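Side-chain contacts in putative carboxynorspermidine decarboxylase protein (PDB 3MT1), which probably catalyses the pyridoxal 5'-phosphate-dependent decarboxylation of carboxynorspermidine and carboxyspermidine to norspermidine and spermidine in polyamine biosynthesis: residues E179-F184 with S213-A218; H162-N167 with D174-E179; K148-M153 with I188-W193; E88-A93 with A112-G117. All coordinates share one frame; numbering follows the deposited sequence.

Contact 1: residues E179-F184 with S213-A218; sequences EIEERF and SARLRA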
# COMPACT_ATOMS: atom_id res chain seq x y z
N GLU B 179 35.06 1.90 7.73
CA GLU B 179 34.60 1.72 9.12
C GLU B 179 34.13 0.29 9.40
O GLU B 179 34.12 -0.15 10.56
CB GLU B 179 33.53 2.76 9.53
CG GLU B 179 34.14 3.91 10.40
CD GLU B 179 33.14 5.02 10.79
OE1 GLU B 179 32.16 5.27 10.03
OE2 GLU B 179 33.35 5.64 11.85
N ILE B 180 33.78 -0.43 8.33
CA ILE B 180 33.45 -1.85 8.41
C ILE B 180 34.67 -2.74 8.78
O ILE B 180 34.57 -3.64 9.63
CB ILE B 180 32.78 -2.31 7.10
CG1 ILE B 180 31.35 -1.79 7.05
CG2 ILE B 180 32.85 -3.85 6.94
CD1 ILE B 180 30.63 -2.01 5.71
N GLU B 181 35.82 -2.46 8.16
CA GLU B 181 37.07 -3.17 8.47
C GLU B 181 37.50 -3.00 9.92
O GLU B 181 37.88 -3.95 10.59
CB GLU B 181 38.19 -2.74 7.50
CG GLU B 181 37.88 -3.08 6.02
CD GLU B 181 39.03 -2.74 5.05
OE1 GLU B 181 38.78 -1.97 4.10
OE2 GLU B 181 40.16 -3.27 5.24
N GLU B 182 37.39 -1.77 10.42
CA GLU B 182 37.82 -1.42 11.76
C GLU B 182 36.96 -2.07 12.85
O GLU B 182 37.48 -2.43 13.91
CB GLU B 182 37.82 0.09 11.91
CG GLU B 182 38.42 0.79 10.70
CD GLU B 182 38.89 2.21 10.99
OE1 GLU B 182 38.03 3.12 11.14
OE2 GLU B 182 40.12 2.41 11.03
N ARG B 183 35.67 -2.21 12.59
CA ARG B 183 34.78 -2.87 13.56
C ARG B 183 34.79 -4.40 13.48
O ARG B 183 34.64 -5.07 14.50
CB ARG B 183 33.34 -2.31 13.48
CG ARG B 183 33.02 -1.22 14.53
CD ARG B 183 31.67 -0.57 14.24
NE ARG B 183 31.07 0.08 15.41
CZ ARG B 183 31.37 1.32 15.83
NH1 ARG B 183 32.27 2.07 15.20
NH2 ARG B 183 30.76 1.81 16.91
N PHE B 184 34.97 -4.95 12.29
CA PHE B 184 34.79 -6.39 12.12
C PHE B 184 35.87 -7.07 11.30
O PHE B 184 35.84 -8.29 11.13
CB PHE B 184 33.40 -6.71 11.50
CG PHE B 184 32.23 -6.07 12.21
CD1 PHE B 184 31.41 -5.19 11.52
CD2 PHE B 184 31.96 -6.34 13.55
CE1 PHE B 184 30.32 -4.58 12.16
CE2 PHE B 184 30.88 -5.72 14.20
CZ PHE B 184 30.06 -4.85 13.51
N SER B 213 35.06 -1.06 -8.53
CA SER B 213 35.50 -2.44 -8.78
C SER B 213 36.84 -2.75 -8.15
O SER B 213 37.04 -3.82 -7.58
CB SER B 213 35.63 -2.70 -10.28
OG SER B 213 34.35 -2.75 -10.90
N ALA B 214 37.76 -1.79 -8.25
CA ALA B 214 39.12 -1.94 -7.73
C ALA B 214 39.10 -1.96 -6.20
O ALA B 214 39.87 -2.66 -5.56
CB ALA B 214 39.98 -0.82 -8.23
N ARG B 215 38.20 -1.18 -5.62
CA ARG B 215 38.05 -1.14 -4.18
C ARG B 215 37.41 -2.46 -3.68
O ARG B 215 37.75 -2.94 -2.59
CB ARG B 215 37.23 0.09 -3.76
CG ARG B 215 36.98 0.20 -2.27
CD ARG B 215 38.28 0.48 -1.50
NE ARG B 215 38.08 0.53 -0.04
CZ ARG B 215 38.32 -0.50 0.79
NH1 ARG B 215 38.75 -1.66 0.31
NH2 ARG B 215 38.13 -0.37 2.09
N LEU B 216 36.50 -3.02 -4.48
CA LEU B 216 35.89 -4.31 -4.21
C LEU B 216 36.96 -5.41 -4.24
O LEU B 216 37.04 -6.23 -3.32
CB LEU B 216 34.73 -4.59 -5.19
CG LEU B 216 33.43 -3.76 -5.07
CD1 LEU B 216 32.37 -4.10 -6.09
CD2 LEU B 216 32.82 -3.86 -3.70
N ARG B 217 37.80 -5.40 -5.28
CA ARG B 217 38.90 -6.35 -5.39
C ARG B 217 39.77 -6.39 -4.13
O ARG B 217 40.08 -7.46 -3.61
CB ARG B 217 39.77 -6.04 -6.61
CG ARG B 217 39.36 -6.75 -7.89
CD ARG B 217 40.52 -7.51 -8.57
NE ARG B 217 40.06 -8.17 -9.79
CZ ARG B 217 39.50 -9.38 -9.84
NH1 ARG B 217 39.33 -10.10 -8.74
NH2 ARG B 217 39.10 -9.88 -11.00
N ALA B 218 40.14 -5.21 -3.65
CA ALA B 218 41.09 -5.09 -2.54
C ALA B 218 40.51 -5.60 -1.21
O ALA B 218 41.21 -6.20 -0.39
CB ALA B 218 41.57 -3.66 -2.42

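Contact 2: residues H162-N167 with D174-E179; sequences HNNCEN and DRMLGE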
# COMPACT_ATOMS: atom_id res chain seq x y z
N HIS B 162 24.51 -4.26 5.67
CA HIS B 162 23.78 -3.42 4.74
C HIS B 162 23.54 -2.09 5.44
O HIS B 162 22.57 -1.90 6.19
CB HIS B 162 22.49 -4.12 4.29
CG HIS B 162 21.60 -3.28 3.43
ND1 HIS B 162 21.68 -3.26 2.05
CD2 HIS B 162 20.58 -2.44 3.75
CE1 HIS B 162 20.77 -2.44 1.56
NE2 HIS B 162 20.09 -1.93 2.57
N ASN B 163 24.48 -1.17 5.22
CA ASN B 163 24.40 0.18 5.76
C ASN B 163 23.98 1.24 4.73
O ASN B 163 23.17 2.12 5.04
CB ASN B 163 25.72 0.59 6.42
CG ASN B 163 26.92 0.19 5.60
OD1 ASN B 163 26.83 -0.72 4.77
ND2 ASN B 163 28.05 0.86 5.82
N ASN B 164 24.51 1.16 3.52
CA ASN B 164 24.26 2.19 2.51
C ASN B 164 22.80 2.34 2.16
O ASN B 164 22.02 1.40 2.31
CB ASN B 164 25.10 1.95 1.27
CG ASN B 164 26.55 1.80 1.60
OD1 ASN B 164 27.32 2.77 1.56
ND2 ASN B 164 26.95 0.59 1.99
N CYS B 165 22.42 3.52 1.69
CA CYS B 165 21.02 3.74 1.42
C CYS B 165 20.70 4.33 0.05
O CYS B 165 20.19 3.64 -0.81
CB CYS B 165 20.39 4.55 2.54
SG CYS B 165 18.60 4.41 2.46
N GLU B 166 20.98 5.59 -0.17
CA GLU B 166 20.73 6.12 -1.50
C GLU B 166 22.09 6.45 -2.07
O GLU B 166 22.22 7.33 -2.91
CB GLU B 166 19.86 7.38 -1.44
CG GLU B 166 20.55 8.65 -0.78
CD GLU B 166 19.59 9.50 0.08
OE1 GLU B 166 19.93 10.68 0.41
OE2 GLU B 166 18.51 8.99 0.45
N ASN B 167 23.11 5.73 -1.60
CA ASN B 167 24.49 6.13 -1.73
C ASN B 167 24.99 6.23 -3.16
O ASN B 167 25.34 5.24 -3.81
CB ASN B 167 25.39 5.23 -0.90
CG ASN B 167 26.73 5.84 -0.64
OD1 ASN B 167 27.11 6.85 -1.26
ND2 ASN B 167 27.47 5.25 0.28
N ASP B 174 33.27 4.43 -0.01
CA ASP B 174 34.63 4.08 0.38
C ASP B 174 34.89 4.20 1.89
O ASP B 174 35.51 3.30 2.48
CB ASP B 174 35.69 4.87 -0.37
CG ASP B 174 37.09 4.48 0.08
OD1 ASP B 174 37.35 3.25 0.17
OD2 ASP B 174 37.90 5.41 0.39
N ARG B 175 34.42 5.29 2.49
CA ARG B 175 34.55 5.47 3.93
C ARG B 175 33.76 4.47 4.74
O ARG B 175 34.21 4.02 5.78
CB ARG B 175 34.18 6.89 4.33
CG ARG B 175 35.09 7.84 3.65
CD ARG B 175 35.13 9.15 4.33
NE ARG B 175 36.19 9.95 3.75
CZ ARG B 175 37.40 10.07 4.29
NH1 ARG B 175 37.68 9.42 5.42
NH2 ARG B 175 38.31 10.84 3.70
N MSE B 176 32.58 4.09 4.27
CA MSE B 176 31.72 3.17 5.02
C MSE B 176 32.31 1.78 5.05
O MSE B 176 32.27 1.09 6.07
CB MSE B 176 30.35 3.17 4.41
CG MSE B 176 29.83 4.55 4.27
SE MSE B 176 28.48 4.89 5.57
CE MSE B 176 27.00 4.55 4.34
N LEU B 177 32.88 1.38 3.92
CA LEU B 177 33.60 0.14 3.85
C LEU B 177 34.82 0.18 4.79
O LEU B 177 35.23 -0.84 5.35
CB LEU B 177 34.02 -0.11 2.40
CG LEU B 177 34.59 -1.49 2.12
CD1 LEU B 177 33.61 -2.60 2.53
CD2 LEU B 177 35.00 -1.58 0.66
N GLY B 178 35.38 1.38 4.96
CA GLY B 178 36.52 1.57 5.83
C GLY B 178 36.17 1.32 7.28
O GLY B 178 36.89 0.62 7.97
N GLU B 179 35.06 1.90 7.73
CA GLU B 179 34.60 1.72 9.12
C GLU B 179 34.13 0.29 9.40
O GLU B 179 34.12 -0.15 10.56
CB GLU B 179 33.53 2.76 9.53
CG GLU B 179 34.14 3.91 10.40
CD GLU B 179 33.14 5.02 10.79
OE1 GLU B 179 32.16 5.27 10.03
OE2 GLU B 179 33.35 5.64 11.85

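Contact 3: residues K148-M153 with I188-W193; sequences KVERVM and IARVDW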
# COMPACT_ATOMS: atom_id res chain seq x y z
N LYS B 148 30.25 -11.71 21.62
CA LYS B 148 29.08 -12.59 21.51
C LYS B 148 29.07 -13.29 20.17
O LYS B 148 28.71 -14.46 20.07
CB LYS B 148 27.76 -11.83 21.69
CG LYS B 148 27.34 -11.61 23.13
CD LYS B 148 27.48 -10.14 23.53
CE LYS B 148 26.19 -9.35 23.32
NZ LYS B 148 25.24 -9.58 24.44
N VAL B 149 29.46 -12.56 19.13
CA VAL B 149 29.58 -13.14 17.80
C VAL B 149 30.53 -14.35 17.88
O VAL B 149 30.16 -15.49 17.57
CB VAL B 149 30.10 -12.10 16.76
CG1 VAL B 149 30.41 -12.76 15.42
CG2 VAL B 149 29.12 -10.95 16.60
N GLU B 150 31.75 -14.08 18.37
CA GLU B 150 32.82 -15.05 18.45
C GLU B 150 32.43 -16.40 19.04
O GLU B 150 32.94 -17.44 18.61
CB GLU B 150 33.97 -14.46 19.24
CG GLU B 150 35.04 -13.82 18.38
CD GLU B 150 36.43 -14.24 18.82
OE1 GLU B 150 36.86 -15.37 18.46
OE2 GLU B 150 37.09 -13.44 19.52
N ARG B 151 31.52 -16.39 20.01
CA ARG B 151 31.07 -17.63 20.65
C ARG B 151 30.30 -18.53 19.68
O ARG B 151 30.06 -19.72 19.94
CB ARG B 151 30.25 -17.34 21.92
CG ARG B 151 30.49 -18.38 23.00
CD ARG B 151 29.49 -18.29 24.12
NE ARG B 151 28.81 -19.57 24.33
CZ ARG B 151 27.56 -19.82 23.93
NH1 ARG B 151 27.01 -21.01 24.17
NH2 ARG B 151 26.86 -18.89 23.30
N VAL B 152 29.94 -17.97 18.53
CA VAL B 152 29.08 -18.69 17.62
C VAL B 152 29.68 -18.85 16.19
O VAL B 152 28.99 -19.25 15.26
CB VAL B 152 27.67 -18.08 17.70
CG1 VAL B 152 27.53 -16.90 16.76
CG2 VAL B 152 26.63 -19.14 17.46
N MSE B 153 30.98 -18.60 16.09
CA MSE B 153 31.73 -18.68 14.83
C MSE B 153 31.86 -20.08 14.23
O MSE B 153 32.10 -20.22 13.05
CB MSE B 153 33.12 -18.07 15.03
CG MSE B 153 33.10 -16.57 15.19
SE MSE B 153 32.83 -15.61 13.50
CE MSE B 153 34.63 -15.70 12.82
N ILE B 188 35.87 -10.80 9.75
CA ILE B 188 35.64 -11.00 8.32
C ILE B 188 36.69 -11.94 7.69
O ILE B 188 36.34 -12.88 6.99
CB ILE B 188 35.54 -9.63 7.58
CG1 ILE B 188 34.26 -8.88 8.04
CG2 ILE B 188 35.54 -9.82 6.07
CD1 ILE B 188 34.21 -7.38 7.68
N ALA B 189 37.97 -11.70 7.99
CA ALA B 189 39.07 -12.57 7.53
C ALA B 189 38.79 -14.06 7.76
O ALA B 189 39.20 -14.90 6.96
CB ALA B 189 40.41 -12.17 8.20
N ARG B 190 38.06 -14.37 8.84
CA ARG B 190 37.87 -15.76 9.30
C ARG B 190 36.71 -16.49 8.61
O ARG B 190 36.61 -17.72 8.71
CB ARG B 190 37.68 -15.81 10.83
CG ARG B 190 38.88 -15.38 11.66
CD ARG B 190 38.54 -15.22 13.16
NE ARG B 190 37.83 -16.39 13.69
CZ ARG B 190 37.36 -16.51 14.94
NH1 ARG B 190 37.51 -15.53 15.83
NH2 ARG B 190 36.72 -17.62 15.29
N VAL B 191 35.85 -15.76 7.92
CA VAL B 191 34.73 -16.39 7.22
C VAL B 191 35.05 -16.42 5.75
O VAL B 191 36.09 -15.92 5.34
CB VAL B 191 33.39 -15.67 7.46
CG1 VAL B 191 33.01 -15.72 8.91
CG2 VAL B 191 33.44 -14.24 6.98
N ASP B 192 34.17 -17.00 4.94
CA ASP B 192 34.51 -17.06 3.55
C ASP B 192 33.58 -16.35 2.58
O ASP B 192 33.81 -16.40 1.38
CB ASP B 192 34.89 -18.48 3.12
CG ASP B 192 33.80 -19.45 3.31
OD1 ASP B 192 32.66 -19.00 3.13
OD2 ASP B 192 34.06 -20.63 3.65
N TRP B 193 32.58 -15.63 3.09
CA TRP B 193 31.80 -14.71 2.23
C TRP B 193 31.16 -13.57 3.00
O TRP B 193 30.84 -13.70 4.17
CB TRP B 193 30.74 -15.44 1.40
CG TRP B 193 29.72 -16.17 2.21
CD1 TRP B 193 29.77 -17.48 2.55
CD2 TRP B 193 28.51 -15.64 2.80
NE1 TRP B 193 28.65 -17.81 3.30
CE2 TRP B 193 27.87 -16.71 3.47
CE3 TRP B 193 27.90 -14.38 2.81
CZ2 TRP B 193 26.67 -16.56 4.16
CZ3 TRP B 193 26.70 -14.22 3.51
CH2 TRP B 193 26.09 -15.32 4.17

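Contact 4: residues E88-A93 with A112-G117; sequences EVVSHA and AGIARG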
# COMPACT_ATOMS: atom_id res chain seq x y z
N GLU B 88 10.87 -24.71 4.67
CA GLU B 88 10.66 -24.43 3.28
C GLU B 88 11.64 -23.37 2.83
O GLU B 88 12.15 -23.40 1.70
CB GLU B 88 9.23 -24.00 3.01
CG GLU B 88 8.88 -24.19 1.55
CD GLU B 88 7.49 -23.66 1.17
OE1 GLU B 88 6.53 -23.86 1.99
OE2 GLU B 88 7.37 -23.06 0.06
N VAL B 89 11.95 -22.43 3.71
CA VAL B 89 12.91 -21.44 3.31
C VAL B 89 14.21 -22.16 2.97
O VAL B 89 14.74 -22.01 1.85
CB VAL B 89 13.08 -20.35 4.37
CG1 VAL B 89 14.11 -19.35 3.92
CG2 VAL B 89 11.77 -19.62 4.61
N VAL B 90 14.68 -23.00 3.91
CA VAL B 90 15.96 -23.69 3.77
C VAL B 90 16.06 -24.49 2.48
O VAL B 90 17.10 -24.51 1.83
CB VAL B 90 16.31 -24.58 5.00
CG1 VAL B 90 17.46 -25.58 4.67
CG2 VAL B 90 16.71 -23.70 6.18
N SER B 91 14.98 -25.13 2.08
CA SER B 91 15.00 -25.91 0.86
C SER B 91 15.07 -25.08 -0.41
O SER B 91 15.42 -25.61 -1.43
CB SER B 91 13.80 -26.83 0.80
OG SER B 91 12.65 -26.07 0.67
N HIS B 92 14.76 -23.79 -0.38
CA HIS B 92 14.88 -22.95 -1.60
C HIS B 92 16.22 -22.22 -1.63
O HIS B 92 16.70 -21.90 -2.69
CB HIS B 92 13.76 -21.89 -1.73
CG HIS B 92 12.38 -22.45 -1.97
ND1 HIS B 92 12.04 -23.13 -3.11
CD2 HIS B 92 11.25 -22.38 -1.22
CE1 HIS B 92 10.77 -23.49 -3.04
NE2 HIS B 92 10.27 -23.04 -1.91
N ALA B 93 16.80 -21.96 -0.46
CA ALA B 93 17.95 -21.07 -0.35
C ALA B 93 19.28 -21.80 -0.46
O ALA B 93 19.40 -22.94 -0.04
CB ALA B 93 17.88 -20.30 0.97
N ALA B 112 21.18 -26.65 8.59
CA ALA B 112 22.45 -27.37 8.61
C ALA B 112 23.02 -27.70 7.23
O ALA B 112 24.22 -27.77 7.07
CB ALA B 112 22.32 -28.64 9.44
N GLY B 113 22.16 -27.90 6.24
CA GLY B 113 22.65 -28.35 4.93
C GLY B 113 23.22 -27.27 4.02
O GLY B 113 23.83 -27.57 3.02
N ILE B 114 23.00 -26.01 4.37
CA ILE B 114 23.40 -24.91 3.53
C ILE B 114 24.28 -23.97 4.33
O ILE B 114 24.36 -24.11 5.56
CB ILE B 114 22.17 -24.14 2.95
CG1 ILE B 114 21.22 -23.71 4.07
CG2 ILE B 114 21.45 -24.99 1.86
CD1 ILE B 114 20.16 -22.75 3.65
N ALA B 115 24.92 -23.04 3.63
CA ALA B 115 25.79 -22.01 4.22
C ALA B 115 24.98 -21.02 5.08
O ALA B 115 23.94 -20.53 4.64
CB ALA B 115 26.57 -21.27 3.11
N ARG B 116 25.45 -20.74 6.29
CA ARG B 116 24.74 -19.88 7.20
C ARG B 116 25.53 -18.60 7.40
O ARG B 116 26.77 -18.62 7.44
CB ARG B 116 24.47 -20.60 8.53
CG ARG B 116 23.48 -21.80 8.40
CD ARG B 116 23.51 -22.78 9.59
NE ARG B 116 24.87 -23.16 9.97
CZ ARG B 116 25.62 -24.07 9.36
NH1 ARG B 116 25.18 -24.74 8.29
NH2 ARG B 116 26.84 -24.32 9.80
N GLY B 117 24.80 -17.50 7.51
CA GLY B 117 25.37 -16.17 7.69
C GLY B 117 24.71 -15.43 8.83
O GLY B 117 23.68 -15.85 9.36

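Contact 1: residues E179-F184 with S213-A218
E181 and R215 meet through a single charged pair, in which R215 NH2 donates to E181 OE1 over 2.7 Å. The N-H...O angle of 159° makes the bond close to straight. OE1 lies almost in the guanidinium plane, at its edge, while the donor meets this oxygen nearly along its C-O axis. Between the two segments NH2 to OE1 is the one bonded pair, so the salt bridge is one-pronged; the 57° turn between the two flat groups is consistent with this. The side chains reach out from opposite directions, across helices whose closest CA atoms, those of E181 and A218, are 11.9 Å apart. On the arginine side the reach begins with CG anti to the backbone N (chi1 178°) and a bend at chi2.

Further polar partners extend the pair. R215 NE goes to D174, while E181 OE2 forms a salt bridge with R222 and a hydrogen bond with Y223, which probably restricts the rotation of both groups. A leucine in place of R215 would probably leave both E181 OE1 and the carboxylate of D174 without this cationic mate.

The R215 side chain also packs against F170 and L177. Bridging helices 170-190 and 209-223, the pair belongs to the outer helical layer of the alpha/beta barrel of this class of PLP-dependent decarboxylases, away from the predicted substrate-binding residues.

Contact 2: residues H162-N167 with D174-E179
M176, a selenomethionine, lays its bent side chain against three asparagines of 162-167. Its methyl CE lies beside the carboxamide of N164, 3.3 Å from OD1, and is 4.1 Å from N167 ND2. Nearer the helix, N163 slides past it in the opposite direction and brings ND2 to 3.6 Å from M176 CB. Bends at chi2 (-106°) and chi3 carry CE round to the N164 amide.

N164 OD1 is also the acceptor of a bond inside the loop: N167 ND2 donates to it over 2.8 Å at an N-H...O angle of 154°. The donor lies 16° out of the N164 carbonyl plane. N167 OD1 accepts from the backbone N of D169, so N167 is gripped at both ends of its amide and probably steadies N164. An alanine in place of N164 would probably leave N167 ND2 without its acceptor and open a gap beside the M176 methyl.

The loop follows barrel strand 158-160 and leads into helix 170-190, so M176 packs that helix against its own beta-alpha loop. Amides touch a selenomethionine chain: loop and helix thus meet by van der Waals contact, while the N164-N167-D169 bonds lie on the loop side.

Contact 3: residues K148-M153 with I188-W193
The guanidinium of R190 has M153 over one face and E150 at its edge. The methyl CE of M153, a selenomethionine, stands 3.3 Å above the plane, displaced toward the rim; its nearest atom there is R190 NE, 3.4 Å away. M153 CB also approaches the far end of the group, 3.6 Å from R190 NH2. Turns at chi2 (-76°) and chi3 fold the M153 chain so that both its root and its methyl touch the arginine.

At the edge, R190 NH1 donates to E150 OE1 over 2.7 Å in a salt bridge with an N-H...O angle of 161°. The oxygen is almost in the guanidinium plane. Relative to the carboxylate, however, the donor stands well out of its plane, and the two flat groups are almost perpendicular, 86° apart. NH1 to OE1 is the only hydrogen-bonded pair across the segments, and the turn is not that of a coplanar, two-pronged bridge. Together, the in-plane charge pair and the methyl over the face would be expected to limit the arginine's movement both in the plane and across it.

Apolar contact continues from the same methyl, M153 CE, to V191 CG1 at 4.2 Å. M153 and V191 both rest on F159 of strand 158-160, and L187 of helix 170-190 is touched by E150 and M153. The contact thus joins the segment that starts in helix 146-150 and turns from E150 to M153 with the C-terminal end of helix 170-190. That end leads through V191 and D192 into W193, the first residue of barrel strand 193-195.

Contact 4: residues E88-A93 with A112-G117
I114 and V90 set their side chains obliquely across each other, each leaving its backbone in the direction of the other segment. The touch is made by terminal methyls, I114 CD1 lying 4.0 Å from V90 CG1. On the valine, CG1 is anti to the backbone N (chi1 165°), which presents this branch to the isoleucine.

CD1 of I114 serves as the hub, since besides V90 it lies 4.3 Å from A93 CB, thereby touching side chains on both the last full turn of the helix and the residue that follows it. It also lies near the carbonyl oxygens of V90 and A93. CG2 makes the closest approach, 3.5 Å from A93 O, a van der Waals contact of a methyl with a carbonyl oxygen. With CG1 of I114 between its own N and carbonyl carbon (chi1 53°), the chain extends beyond (chi2 169°) and reaches A93 and V90 together.

The contact is wholly apolar in its side chains, and I114 contributes the largest single share, about half of the buried surface. The CA atoms of V90 and I114, 7.5 Å apart, are also the closest across the segments.

V90 and I114 both pack on I96 of strand 95-98, while A93 leans on T74 and A76 of strand 73-77. The contact therefore links the C-terminal end of helix 83-92 to the loop entering strand 115-119, which lies next to strand 95-98 in the parallel barrel.

Overall arrangement
Contacts 1, 2 and 3 share helix 170-190, contacts 1 and 2 overlapping at E179 and contact 3 using its C-terminal end. Contacts 1 and 2 are the closest pair, their centres 10 Å apart, and the bond from R215 NE to D174 OD1, 2.8 Å, joins them. Contacts 1 and 3, with centres 16 Å apart, touch where I180 CG2 meets I188 CD1 at 3.9 Å. Contact 4 uses other helices and strands, yet contact 3 packs W193 CH2 on G117 CA at 3.7 Å. Contact 2 lies nearest a predicted substrate-binding residue, the side chain of N167 being about 10 Å from that of E233; the other three lie away from such sites.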